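L-talarate/galactarate dehydratase (Salmonella typhimurium, PDB 2PP0) catalyses the magnesium-dependent dehydration of L-talarate and galactarate to 5-keto-4-deoxy-D-glucarate, and also the competing epimerization of L-talarate to galactarate. Local coordinates at residues T24-E29 against A144-L149; E66-S69 against F73-V76; H92-A97 against L390-G395; L101-N106 against Y112-W117; A138-K143 against G306-F311. One frame throughout, in Å; residues are numbered along the deposited sequence.

Interaction 1: residues T24-E29 against A144-L149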
# COMPACT_ATOMS: atom_id res chain seq x y z
N THR B 24 -8.50 -21.68 -8.43
CA THR B 24 -9.04 -20.95 -9.59
C THR B 24 -8.18 -19.82 -10.14
O THR B 24 -8.39 -19.38 -11.27
CB THR B 24 -10.44 -20.38 -9.27
OG1 THR B 24 -10.33 -19.41 -8.21
CG2 THR B 24 -11.38 -21.49 -8.83
N GLY B 25 -7.22 -19.34 -9.36
CA GLY B 25 -6.39 -18.23 -9.81
C GLY B 25 -5.61 -18.45 -11.10
O GLY B 25 -5.29 -19.58 -11.47
N ASP B 26 -5.29 -17.34 -11.77
CA ASP B 26 -4.54 -17.36 -13.01
C ASP B 26 -3.13 -17.90 -12.73
O ASP B 26 -2.73 -18.04 -11.57
CB ASP B 26 -4.45 -15.95 -13.60
CG ASP B 26 -4.15 -15.94 -15.08
OD1 ASP B 26 -3.85 -17.03 -15.63
OD2 ASP B 26 -4.21 -14.86 -15.71
N ARG B 27 -2.38 -18.20 -13.78
CA ARG B 27 -1.04 -18.74 -13.64
C ARG B 27 -0.10 -18.22 -14.72
O ARG B 27 -0.49 -18.09 -15.88
CB ARG B 27 -1.08 -20.27 -13.72
CG ARG B 27 -1.77 -20.95 -12.55
CD ARG B 27 -0.93 -20.86 -11.29
NE ARG B 27 -1.47 -21.67 -10.21
CZ ARG B 27 -2.52 -21.32 -9.46
NH1 ARG B 27 -3.14 -20.17 -9.67
NH2 ARG B 27 -2.93 -22.13 -8.49
N ILE B 28 1.14 -17.92 -14.35
CA ILE B 28 2.11 -17.44 -15.32
C ILE B 28 2.57 -18.66 -16.13
O ILE B 28 2.83 -19.71 -15.56
CB ILE B 28 3.34 -16.78 -14.63
CG1 ILE B 28 2.90 -15.50 -13.90
CG2 ILE B 28 4.42 -16.47 -15.66
CD1 ILE B 28 3.98 -14.85 -13.04
N GLU B 29 2.65 -18.52 -17.45
CA GLU B 29 3.08 -19.65 -18.28
C GLU B 29 4.21 -19.31 -19.23
O GLU B 29 4.79 -20.21 -19.84
CB GLU B 29 1.90 -20.20 -19.09
CG GLU B 29 0.71 -20.64 -18.24
CD GLU B 29 -0.30 -21.46 -19.03
OE1 GLU B 29 -0.52 -21.13 -20.22
OE2 GLU B 29 -0.87 -22.41 -18.46
N ALA B 144 -3.21 -4.16 -13.49
CA ALA B 144 -3.99 -2.99 -13.87
C ALA B 144 -4.83 -3.31 -15.10
O ALA B 144 -6.03 -3.01 -15.15
CB ALA B 144 -3.06 -1.81 -14.17
N LYS B 145 -4.19 -3.93 -16.10
CA LYS B 145 -4.89 -4.31 -17.32
C LYS B 145 -6.02 -5.29 -17.01
O LYS B 145 -7.07 -5.24 -17.63
CB LYS B 145 -3.90 -4.95 -18.31
CG LYS B 145 -2.93 -3.96 -18.91
CD LYS B 145 -1.87 -4.64 -19.77
CE LYS B 145 -0.98 -3.61 -20.47
NZ LYS B 145 0.19 -4.24 -21.14
N ARG B 146 -5.79 -6.18 -16.05
CA ARG B 146 -6.80 -7.14 -15.65
C ARG B 146 -8.03 -6.40 -15.09
O ARG B 146 -9.15 -6.87 -15.20
CB ARG B 146 -6.24 -8.09 -14.59
CG ARG B 146 -7.23 -9.12 -14.07
CD ARG B 146 -6.65 -9.87 -12.88
NE ARG B 146 -5.43 -10.60 -13.24
CZ ARG B 146 -5.41 -11.82 -13.77
NH1 ARG B 146 -6.55 -12.47 -13.98
NH2 ARG B 146 -4.25 -12.39 -14.08
N ALA B 147 -7.80 -5.24 -14.48
CA ALA B 147 -8.89 -4.43 -13.92
C ALA B 147 -9.43 -3.47 -14.99
O ALA B 147 -10.42 -2.76 -14.76
CB ALA B 147 -8.39 -3.64 -12.72
N GLY B 148 -8.78 -3.46 -16.15
CA GLY B 148 -9.19 -2.58 -17.23
C GLY B 148 -8.97 -1.13 -16.84
O GLY B 148 -9.81 -0.27 -17.10
N LEU B 149 -7.83 -0.85 -16.22
CA LEU B 149 -7.52 0.51 -15.76
C LEU B 149 -6.08 0.92 -15.98
O LEU B 149 -5.20 0.08 -16.06
CB LEU B 149 -7.75 0.63 -14.26
CG LEU B 149 -9.06 0.29 -13.57
CD1 LEU B 149 -8.82 0.18 -12.06
CD2 LEU B 149 -10.08 1.37 -13.89
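A single salt bridge, its acid buried and its arginine partly exposed, joins Asp26 to Arg146 and ties the lead-in to the first strand of the N-terminal capping domain to the C-terminal part of helix 127-146. Strand 28-40 starts two residues after Asp26, and beyond Arg146 Gly148 follows in a Schellman motif. The nearest alpha carbons, Asp26 CA and Arg146 CA, are 10.8 Å apart, so the gap is spanned by side chains alone. Arg146 runs out with CG anti to its backbone N (chi1 178°) and bends at its third torsion, which brings NH2 to 3.0 Å from Asp26 OD2. The N-H points almost straight at the oxygen, at 164°. The carboxylate lies at the edge of the guanidinium, close to its plane, and OD2 receives the bond on its anti lone pair; the two flat groups are nonetheless turned steeply, 80° apart, so one N-H makes the bridge and the pair is not bidentate. The other oxygen, Asp26 OD1, accepts from Arg27 N, which meets it from above the carboxylate plane, and also from the backbone N of Asp71. OD2 has a second partner in Ser69 OG. Arg27 folds back to bond Asp26 O through NH1 at 2.9 Å, while Arg146 also makes a cation-pi contact with Phe73 and packs on Ala147 of the second subunit. With partners on both oxygens, the carboxylate is fixed in rotation, and the adjoining guanidinium and backbone N-H groups would be expected to stabilise the negative charge of this buried acid.

Interaction 2: residues E66-S69 against F73-V76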
# COMPACT_ATOMS: atom_id res chain seq x y z
N GLU B 66 8.58 -9.45 -20.20
CA GLU B 66 7.25 -9.62 -20.77
C GLU B 66 6.73 -10.91 -20.16
O GLU B 66 7.41 -11.93 -20.20
CB GLU B 66 7.33 -9.73 -22.29
CG GLU B 66 7.91 -8.50 -22.96
CD GLU B 66 8.17 -8.71 -24.44
OE1 GLU B 66 7.19 -8.88 -25.20
OE2 GLU B 66 9.36 -8.71 -24.84
N ILE B 67 5.54 -10.84 -19.56
CA ILE B 67 4.93 -11.99 -18.90
C ILE B 67 3.53 -12.24 -19.45
O ILE B 67 2.76 -11.30 -19.65
CB ILE B 67 4.82 -11.74 -17.37
CG1 ILE B 67 6.19 -11.38 -16.78
CG2 ILE B 67 4.26 -12.97 -16.67
CD1 ILE B 67 6.15 -11.02 -15.29
N ARG B 68 3.21 -13.50 -19.71
CA ARG B 68 1.89 -13.87 -20.22
C ARG B 68 1.30 -14.95 -19.34
O ARG B 68 1.99 -15.89 -18.94
CB ARG B 68 1.99 -14.35 -21.68
CG ARG B 68 2.10 -13.19 -22.65
CD ARG B 68 2.40 -13.61 -24.08
NE ARG B 68 2.56 -12.43 -24.92
CZ ARG B 68 1.55 -11.64 -25.30
NH1 ARG B 68 0.31 -11.90 -24.92
NH2 ARG B 68 1.79 -10.56 -26.03
N SER B 69 0.02 -14.80 -19.01
CA SER B 69 -0.65 -15.76 -18.13
C SER B 69 -1.53 -16.76 -18.89
O SER B 69 -1.90 -16.54 -20.05
CB SER B 69 -1.52 -15.01 -17.12
OG SER B 69 -2.61 -14.39 -17.78
N PHE B 73 -3.74 -12.92 -20.05
CA PHE B 73 -3.29 -11.59 -19.68
C PHE B 73 -1.83 -11.39 -20.05
O PHE B 73 -1.07 -12.35 -20.19
CB PHE B 73 -3.53 -11.36 -18.18
CG PHE B 73 -4.99 -11.26 -17.81
CD1 PHE B 73 -5.71 -10.11 -18.09
CD2 PHE B 73 -5.65 -12.35 -17.25
CE1 PHE B 73 -7.07 -10.03 -17.80
CE2 PHE B 73 -7.01 -12.28 -16.96
CZ PHE B 73 -7.72 -11.12 -17.24
N GLU B 74 -1.45 -10.14 -20.24
CA GLU B 74 -0.10 -9.81 -20.63
C GLU B 74 0.42 -8.61 -19.84
O GLU B 74 -0.34 -7.71 -19.50
CB GLU B 74 -0.10 -9.55 -22.14
CG GLU B 74 0.96 -8.63 -22.68
CD GLU B 74 0.66 -7.16 -22.44
OE1 GLU B 74 -0.50 -6.73 -22.67
OE2 GLU B 74 1.58 -6.44 -22.03
N GLY B 75 1.70 -8.63 -19.52
CA GLY B 75 2.29 -7.53 -18.77
C GLY B 75 3.69 -7.22 -19.26
O GLY B 75 4.41 -8.13 -19.67
N VAL B 76 4.07 -5.95 -19.21
CA VAL B 76 5.40 -5.55 -19.64
C VAL B 76 5.98 -4.54 -18.65
O VAL B 76 5.26 -3.70 -18.12
CB VAL B 76 5.37 -4.93 -21.06
CG1 VAL B 76 4.57 -3.64 -21.05
CG2 VAL B 76 6.79 -4.69 -21.56
O HOH W 1 -1.39 -14.38 -22.12
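Ser69 and Phe73 meet through their first torsions: OG of Ser69 lies between its own backbone N and carbonyl carbon (chi1 68°), which turns it to Phe73 N at 2.9 Å, while Phe73 CG stands anti to its carbonyl carbon and leaves the ring edge beside Ser69 OG. That hydroxyl, with Asp26 as its outside partner, comes within 3.2 Å of Phe73 CB. In return Ser69 N bonds Phe73 O at 2.9 Å, and a water donates to both Ser69 O and Phe73 O. Further along, Ile67 and Gly75 form an antiparallel hydrogen-bonded pair, the Ile67 N to Gly75 O bond nearly straight at 169°. Arg68 and Glu74, a non-hydrogen-bonded pair, share a face with Glu66 and Val76. Glu74 lays CB and CG over one face of the Arg68 guanidinium, CB 3.7 Å from NH1, but its carboxylate turns away to Lys145. The short strand segments run at 166° to each other at the turn end of the hairpin 57-69/74-81. Ile67 faces helix 127-146, touching Ala138 and Leu139, and strand 28-40 lies alongside strand 57-69 in the four-stranded sheet.

Interaction 3: residues H92-A97 against L390-G395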
# COMPACT_ATOMS: atom_id res chain seq x y z
N HIS B 92 21.17 -11.69 -14.12
CA HIS B 92 20.50 -12.21 -12.93
C HIS B 92 19.01 -12.46 -13.20
O HIS B 92 18.46 -13.46 -12.77
CB HIS B 92 20.64 -11.23 -11.76
CG HIS B 92 20.16 -11.79 -10.46
ND1 HIS B 92 20.74 -12.89 -9.87
CD2 HIS B 92 19.14 -11.42 -9.64
CE1 HIS B 92 20.09 -13.18 -8.75
NE2 HIS B 92 19.12 -12.30 -8.59
N ALA B 93 18.37 -11.54 -13.92
CA ALA B 93 16.96 -11.70 -14.26
C ALA B 93 16.81 -13.03 -15.00
O ALA B 93 15.91 -13.83 -14.74
CB ALA B 93 16.50 -10.55 -15.14
N LYS B 94 17.74 -13.29 -15.92
CA LYS B 94 17.72 -14.53 -16.68
C LYS B 94 17.90 -15.76 -15.79
O LYS B 94 17.30 -16.80 -16.06
CB LYS B 94 18.81 -14.49 -17.75
CG LYS B 94 18.99 -15.78 -18.53
CD LYS B 94 19.91 -15.56 -19.71
CE LYS B 94 20.27 -16.85 -20.41
NZ LYS B 94 21.27 -16.60 -21.50
N GLU B 95 18.70 -15.63 -14.74
CA GLU B 95 18.96 -16.77 -13.86
C GLU B 95 17.85 -17.08 -12.84
O GLU B 95 17.83 -18.16 -12.26
CB GLU B 95 20.32 -16.58 -13.14
CG GLU B 95 20.80 -17.81 -12.35
CD GLU B 95 22.24 -17.69 -11.83
OE1 GLU B 95 22.77 -16.56 -11.74
OE2 GLU B 95 22.83 -18.73 -11.50
N ILE B 96 16.93 -16.13 -12.63
CA ILE B 96 15.84 -16.33 -11.67
C ILE B 96 14.43 -16.35 -12.28
O ILE B 96 13.49 -16.81 -11.64
CB ILE B 96 15.83 -15.23 -10.58
CG1 ILE B 96 15.60 -13.86 -11.22
CG2 ILE B 96 17.15 -15.24 -9.79
CD1 ILE B 96 15.45 -12.72 -10.22
N ALA B 97 14.29 -15.85 -13.51
CA ALA B 97 12.99 -15.77 -14.18
C ALA B 97 12.14 -17.05 -14.19
O ALA B 97 10.90 -16.99 -14.08
CB ALA B 97 13.17 -15.27 -15.60
N LEU B 390 20.36 -9.05 -26.54
CA LEU B 390 20.23 -10.37 -25.94
C LEU B 390 18.78 -10.60 -25.53
O LEU B 390 18.07 -9.65 -25.21
CB LEU B 390 21.13 -10.49 -24.69
CG LEU B 390 22.65 -10.44 -24.86
CD1 LEU B 390 23.33 -10.36 -23.50
CD2 LEU B 390 23.12 -11.67 -25.62
N THR B 391 18.35 -11.85 -25.55
CA THR B 391 16.98 -12.18 -25.15
C THR B 391 16.91 -13.65 -24.78
O THR B 391 17.77 -14.44 -25.18
CB THR B 391 15.96 -11.88 -26.28
OG1 THR B 391 14.63 -12.08 -25.79
CG2 THR B 391 16.20 -12.79 -27.47
N CYS B 392 15.92 -14.01 -23.97
CA CYS B 392 15.72 -15.40 -23.56
C CYS B 392 14.25 -15.59 -23.17
O CYS B 392 13.57 -14.63 -22.82
CB CYS B 392 16.62 -15.76 -22.37
SG CYS B 392 16.42 -14.75 -20.89
N GLU B 393 13.77 -16.82 -23.26
CA GLU B 393 12.38 -17.10 -22.93
C GLU B 393 12.23 -18.33 -22.04
O GLU B 393 13.08 -19.23 -22.04
CB GLU B 393 11.57 -17.28 -24.22
CG GLU B 393 11.46 -16.00 -25.02
CD GLU B 393 10.74 -16.20 -26.34
OE1 GLU B 393 9.85 -17.07 -26.40
OE2 GLU B 393 11.05 -15.47 -27.30
N PHE B 394 11.14 -18.35 -21.29
CA PHE B 394 10.84 -19.44 -20.37
C PHE B 394 9.37 -19.81 -20.53
O PHE B 394 8.53 -18.95 -20.77
CB PHE B 394 11.10 -18.98 -18.93
CG PHE B 394 12.47 -18.40 -18.72
CD1 PHE B 394 13.52 -19.20 -18.28
CD2 PHE B 394 12.72 -17.06 -19.00
CE1 PHE B 394 14.81 -18.67 -18.12
CE2 PHE B 394 14.00 -16.52 -18.85
CZ PHE B 394 15.04 -17.33 -18.41
N GLY B 395 9.07 -21.10 -20.41
CA GLY B 395 7.70 -21.54 -20.54
C GLY B 395 7.23 -21.63 -21.97
O GLY B 395 8.03 -21.84 -22.89
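Along 92-97, Lys94 is the first residue to meet strand 388-395. A chi1 of 174° swings its chain away from its own backbone N, and the chain stays extended, so that the methylene groups run past the thiol of Cys392. Lys94 CG lies 3.6 Å from Cys392 SG and Lys94 CD 3.8 Å from the same sulfur, a van der Waals contact made by the methylenes of the lysine and not by its ammonium group. The backbone of Lys94 takes part too: its carbonyl oxygen approaches the far end of the Phe394 ring obliquely, with Lys94 O 3.3 Å from Phe394 CZ. Three residues on, Ala97 points at the strand and sets its methyl group over one face of the same ring. Ala97 CB is 3.6 Å from Phe394 CE2 and 4.0 Å from the ring centroid, 27° off the normal, a CH-pi contact displaced toward the rim. Cys392 and Phe394 alternate with residues pointing the other way, and so present one side of the strand to the helix. No hydrogen bond crosses between them; the backbone of the strand is instead paired with strand 28-40, through Leu33 and Val31. Ala93 and Ala97 both touch Leu33, continuing the helix contact onto that neighbouring strand. A helix laid against an antiparallel sheet in this way is characteristic of the alpha+beta capping domain of the enolase superfamily, whose sheet here receives its last strand from the C-terminal end of the chain.

Interaction 4: residues L101-N106 against Y112-W117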
# COMPACT_ATOMS: atom_id res chain seq x y z
N LEU B 101 7.22 -19.29 -13.44
CA LEU B 101 6.29 -20.26 -14.03
C LEU B 101 5.45 -20.97 -12.98
O LEU B 101 5.97 -21.48 -11.98
CB LEU B 101 7.06 -21.28 -14.89
CG LEU B 101 7.92 -20.69 -16.01
CD1 LEU B 101 8.51 -21.83 -16.86
CD2 LEU B 101 7.09 -19.77 -16.88
N GLY B 102 4.14 -21.00 -13.20
CA GLY B 102 3.23 -21.65 -12.28
C GLY B 102 2.78 -20.80 -11.10
O GLY B 102 2.03 -21.26 -10.24
N GLU B 103 3.23 -19.55 -11.05
CA GLU B 103 2.86 -18.66 -9.95
C GLU B 103 1.61 -17.84 -10.28
O GLU B 103 1.37 -17.47 -11.43
CB GLU B 103 4.01 -17.70 -9.64
CG GLU B 103 5.26 -18.36 -9.05
CD GLU B 103 5.02 -18.95 -7.67
OE1 GLU B 103 4.38 -18.27 -6.85
OE2 GLU B 103 5.47 -20.09 -7.41
N ASP B 104 0.79 -17.57 -9.26
CA ASP B 104 -0.41 -16.76 -9.44
C ASP B 104 0.14 -15.34 -9.56
O ASP B 104 0.62 -14.78 -8.58
CB ASP B 104 -1.32 -16.85 -8.22
CG ASP B 104 -2.59 -16.04 -8.37
OD1 ASP B 104 -2.54 -15.00 -9.05
OD2 ASP B 104 -3.63 -16.44 -7.80
N PRO B 105 0.05 -14.74 -10.75
CA PRO B 105 0.56 -13.38 -10.98
C PRO B 105 0.03 -12.26 -10.08
O PRO B 105 0.66 -11.21 -9.98
CB PRO B 105 0.26 -13.14 -12.45
CG PRO B 105 -1.03 -13.91 -12.65
CD PRO B 105 -0.72 -15.20 -11.92
N ASN B 106 -1.10 -12.49 -9.42
CA ASN B 106 -1.65 -11.45 -8.55
C ASN B 106 -0.93 -11.30 -7.22
O ASN B 106 -0.97 -10.23 -6.62
CB ASN B 106 -3.14 -11.70 -8.32
CG ASN B 106 -3.91 -11.73 -9.61
OD1 ASN B 106 -4.35 -12.79 -10.07
ND2 ASN B 106 -4.06 -10.57 -10.23
N TYR B 112 7.77 -11.70 -5.36
CA TYR B 112 8.97 -10.91 -5.08
C TYR B 112 9.81 -11.67 -4.06
O TYR B 112 11.00 -11.88 -4.25
CB TYR B 112 8.57 -9.55 -4.51
CG TYR B 112 9.57 -8.46 -4.80
CD1 TYR B 112 9.26 -7.42 -5.67
CD2 TYR B 112 10.83 -8.47 -4.20
CE1 TYR B 112 10.18 -6.42 -5.95
CE2 TYR B 112 11.76 -7.47 -4.48
CZ TYR B 112 11.43 -6.45 -5.35
OH TYR B 112 12.35 -5.47 -5.64
N THR B 113 9.18 -12.08 -2.96
CA THR B 113 9.86 -12.82 -1.90
C THR B 113 10.49 -14.12 -2.42
O THR B 113 11.60 -14.48 -2.01
CB THR B 113 8.88 -13.13 -0.75
OG1 THR B 113 8.50 -11.90 -0.13
CG2 THR B 113 9.53 -14.04 0.29
N LYS B 114 9.79 -14.82 -3.31
CA LYS B 114 10.33 -16.06 -3.87
C LYS B 114 11.56 -15.76 -4.71
O LYS B 114 12.52 -16.53 -4.72
CB LYS B 114 9.28 -16.75 -4.76
CG LYS B 114 9.81 -17.99 -5.46
CD LYS B 114 8.75 -18.63 -6.34
CE LYS B 114 9.26 -19.93 -6.97
NZ LYS B 114 8.24 -20.52 -7.88
N LEU B 115 11.54 -14.64 -5.43
CA LEU B 115 12.66 -14.24 -6.26
C LEU B 115 13.86 -13.83 -5.40
O LEU B 115 15.00 -14.04 -5.80
CB LEU B 115 12.26 -13.09 -7.18
CG LEU B 115 11.18 -13.42 -8.22
CD1 LEU B 115 10.87 -12.19 -9.05
CD2 LEU B 115 11.68 -14.56 -9.11
N LEU B 116 13.58 -13.24 -4.25
CA LEU B 116 14.65 -12.84 -3.33
C LEU B 116 15.31 -14.09 -2.75
O LEU B 116 16.53 -14.15 -2.64
CB LEU B 116 14.09 -11.97 -2.19
CG LEU B 116 13.74 -10.53 -2.58
CD1 LEU B 116 13.08 -9.81 -1.40
CD2 LEU B 116 14.99 -9.79 -3.01
N TRP B 117 14.50 -15.08 -2.39
CA TRP B 117 15.05 -16.32 -1.84
C TRP B 117 15.83 -17.08 -2.90
O TRP B 117 16.82 -17.74 -2.58
CB TRP B 117 13.95 -17.23 -1.29
CG TRP B 117 13.49 -16.85 0.08
CD1 TRP B 117 12.25 -16.39 0.43
CD2 TRP B 117 14.27 -16.86 1.28
NE1 TRP B 117 12.21 -16.11 1.78
CE2 TRP B 117 13.44 -16.39 2.33
CE3 TRP B 117 15.59 -17.22 1.58
CZ2 TRP B 117 13.89 -16.27 3.65
CZ3 TRP B 117 16.04 -17.10 2.90
CH2 TRP B 117 15.19 -16.63 3.91
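Glu103 and Lys114 meet in a salt bridge between the loop that precedes helix 108-118 and the second turn of that helix. Their side chains approach from opposite directions, and Lys114 NZ donates to Glu103 OE2 at 2.8 Å. The ammonium comes down on the oxygen from above the carboxylate plane, 46° out of it. Lys114 reaches this far because every torsion of its chain, from chi1 (175°) to the last, is close to fully stretched, whereas Glu103 curls back at its second torsion. The approach also leaves the lysine's stem beside the acid, Lys114 CD lying 3.7 Å from Glu103 OE2. The ammonium has a further acceptor, the backbone oxygen of Asn99, so the lysine links two points of the chain between helices 86-96 and 108-118. This connection belongs to the helical part of the capping domain of the mandelate racemase/muconate lactonizing enzyme family, and it is itself paired with the start of the first sheet strand, Gly102 and Glu103 both making backbone hydrogen bonds with Ile28. Just beyond Glu103 an Asx turn leads into the helix: Asp104 OD1 accepts from Asn106 N at 2.9 Å, at an N-H angle of 160°. The other oxygen, Asp104 OD2, is engaged by Lys153 of the second subunit in a salt bridge, so one carboxylate serves both the local turn and the dimer interface, while on the helix Tyr112 OH is hydrogen-bonded to Gly306 O of the barrel domain.

Interaction 5: residues A138-K143 against G306-F311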
# COMPACT_ATOMS: atom_id res chain seq x y z
N ALA B 138 6.14 -5.44 -14.56
CA ALA B 138 5.29 -6.14 -15.53
C ALA B 138 4.07 -6.74 -14.82
O ALA B 138 2.97 -6.75 -15.38
CB ALA B 138 6.08 -7.25 -16.24
N LEU B 139 4.27 -7.23 -13.61
CA LEU B 139 3.17 -7.81 -12.85
C LEU B 139 2.14 -6.74 -12.48
O LEU B 139 0.94 -7.00 -12.49
CB LEU B 139 3.69 -8.52 -11.60
CG LEU B 139 4.47 -9.81 -11.86
CD1 LEU B 139 4.94 -10.39 -10.53
CD2 LEU B 139 3.59 -10.82 -12.60
N TRP B 140 2.61 -5.54 -12.15
CA TRP B 140 1.68 -4.45 -11.83
C TRP B 140 0.94 -4.00 -13.10
O TRP B 140 -0.25 -3.64 -13.05
CB TRP B 140 2.42 -3.26 -11.22
CG TRP B 140 2.63 -3.39 -9.74
CD1 TRP B 140 3.78 -3.77 -9.09
CD2 TRP B 140 1.65 -3.16 -8.72
NE1 TRP B 140 3.57 -3.78 -7.73
CE2 TRP B 140 2.27 -3.41 -7.47
CE3 TRP B 140 0.30 -2.76 -8.74
CZ2 TRP B 140 1.59 -3.28 -6.26
CZ3 TRP B 140 -0.38 -2.62 -7.53
CH2 TRP B 140 0.27 -2.88 -6.31
N ASP B 141 1.66 -4.00 -14.22
CA ASP B 141 1.09 -3.63 -15.52
C ASP B 141 -0.05 -4.60 -15.83
O ASP B 141 -1.13 -4.20 -16.25
CB ASP B 141 2.18 -3.71 -16.61
CG ASP B 141 1.66 -3.41 -18.01
OD1 ASP B 141 1.18 -2.28 -18.26
OD2 ASP B 141 1.74 -4.31 -18.87
N MET B 142 0.21 -5.89 -15.60
CA MET B 142 -0.77 -6.94 -15.85
C MET B 142 -1.99 -6.79 -14.95
O MET B 142 -3.13 -6.87 -15.42
CB MET B 142 -0.14 -8.33 -15.63
CG MET B 142 -1.12 -9.50 -15.83
SD MET B 142 -0.48 -11.16 -15.46
CE MET B 142 0.48 -11.40 -16.94
N LYS B 143 -1.77 -6.59 -13.65
CA LYS B 143 -2.89 -6.45 -12.73
C LYS B 143 -3.80 -5.28 -13.08
O LYS B 143 -5.03 -5.39 -12.97
CB LYS B 143 -2.41 -6.32 -11.28
CG LYS B 143 -3.56 -6.18 -10.30
CD LYS B 143 -3.13 -6.29 -8.84
CE LYS B 143 -2.76 -7.71 -8.47
NZ LYS B 143 -2.55 -7.82 -7.00
N GLY B 306 14.04 -1.52 -7.06
CA GLY B 306 13.48 -2.86 -7.06
C GLY B 306 12.09 -2.99 -7.65
O GLY B 306 11.51 -4.06 -7.59
N GLY B 307 11.54 -1.90 -8.20
CA GLY B 307 10.22 -1.95 -8.82
C GLY B 307 9.15 -1.08 -8.19
O GLY B 307 9.42 -0.24 -7.34
N ILE B 308 7.91 -1.28 -8.62
CA ILE B 308 6.78 -0.51 -8.08
C ILE B 308 6.49 -0.88 -6.63
O ILE B 308 6.22 -0.01 -5.80
CB ILE B 308 5.51 -0.73 -8.95
CG1 ILE B 308 5.69 -0.03 -10.31
CG2 ILE B 308 4.27 -0.21 -8.23
CD1 ILE B 308 4.66 -0.43 -11.36
N SER B 309 6.57 -2.16 -6.30
CA SER B 309 6.29 -2.60 -4.93
C SER B 309 7.11 -1.85 -3.87
O SER B 309 6.54 -1.30 -2.92
CB SER B 309 6.50 -4.11 -4.82
OG SER B 309 5.67 -4.79 -5.75
N PRO B 310 8.45 -1.83 -4.00
CA PRO B 310 9.22 -1.09 -2.99
C PRO B 310 9.05 0.43 -3.13
O PRO B 310 9.14 1.16 -2.15
CB PRO B 310 10.66 -1.56 -3.24
CG PRO B 310 10.66 -1.94 -4.71
CD PRO B 310 9.33 -2.66 -4.84
N PHE B 311 8.79 0.90 -4.35
CA PHE B 311 8.59 2.33 -4.58
C PHE B 311 7.35 2.79 -3.80
O PHE B 311 7.31 3.90 -3.26
CB PHE B 311 8.42 2.60 -6.08
CG PHE B 311 8.35 4.07 -6.44
CD1 PHE B 311 9.40 4.69 -7.10
CD2 PHE B 311 7.22 4.83 -6.11
CE1 PHE B 311 9.33 6.04 -7.45
CE2 PHE B 311 7.14 6.18 -6.45
CZ PHE B 311 8.19 6.79 -7.12
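Trp140 lays the five-membered ring of its indole against Ile308, whose CG2 methyl sits 3.6 Å from the ring centroid and only 8° off the normal, a CH-pi contact made almost squarely over the face. Ile308 CB adds a second touch, 3.5 Å from Trp140 CD1, and the other branch reaches back toward the root of the tryptophan, Ile308 CD1 lying 3.6 Å from Trp140 CB. With CG2 anti to the backbone N and CG1 anti to the carbonyl carbon, both branches of the isoleucine lie against the same face, CG2 over the five-membered ring and CD1 toward Trp140 CB. The ring edge is used differently: Trp140 NE1 donates to Ser309 OG at 3.1 Å, the N-H angle 172° and the oxygen within 5° of the ring plane. Face and edge contacts together fix how the indole is turned. This is an interface between domains, helix 127-146 of the capping domain meeting helix 308-320 of the modified TIM barrel at its first turn. The turn is introduced by Gly306, which ends the preceding short helix in a Schellman motif, and by Gly307 at the N-cap position. Ile308 stands about 10 Å, side chain to side chain, from Asp301, the residue assigned to raising the basicity of the active-site histidine. Ser309 OG is also hydrogen-bonded to Asp136 OD1 on helix 127-146, and Trp140 packs further on Ile108, Leu154 and Leu155.

Overall arrangement
Four of the five interactions belong to the capping domain, while interaction 5 joins it to the barrel. Interactions 1, 2 and 3 all reach the antiparallel sheet of strands 74-81, 57-69, 28-40 and 388-395; interactions 1 and 5 share helix 127-146. Interactions 1 and 2 are neighbours, centres about 9 Å apart, and interactions 1 and 3 lie farthest from each other, about 21 Å. Along the chain, interactions 2 and 4 fall between the two halves of interaction 1, whereas interactions 3 and 5 each cross it. Chain ends and middle are thus bound into one domain set against the barrel, with the second subunit touching interactions 1, 4 and 5.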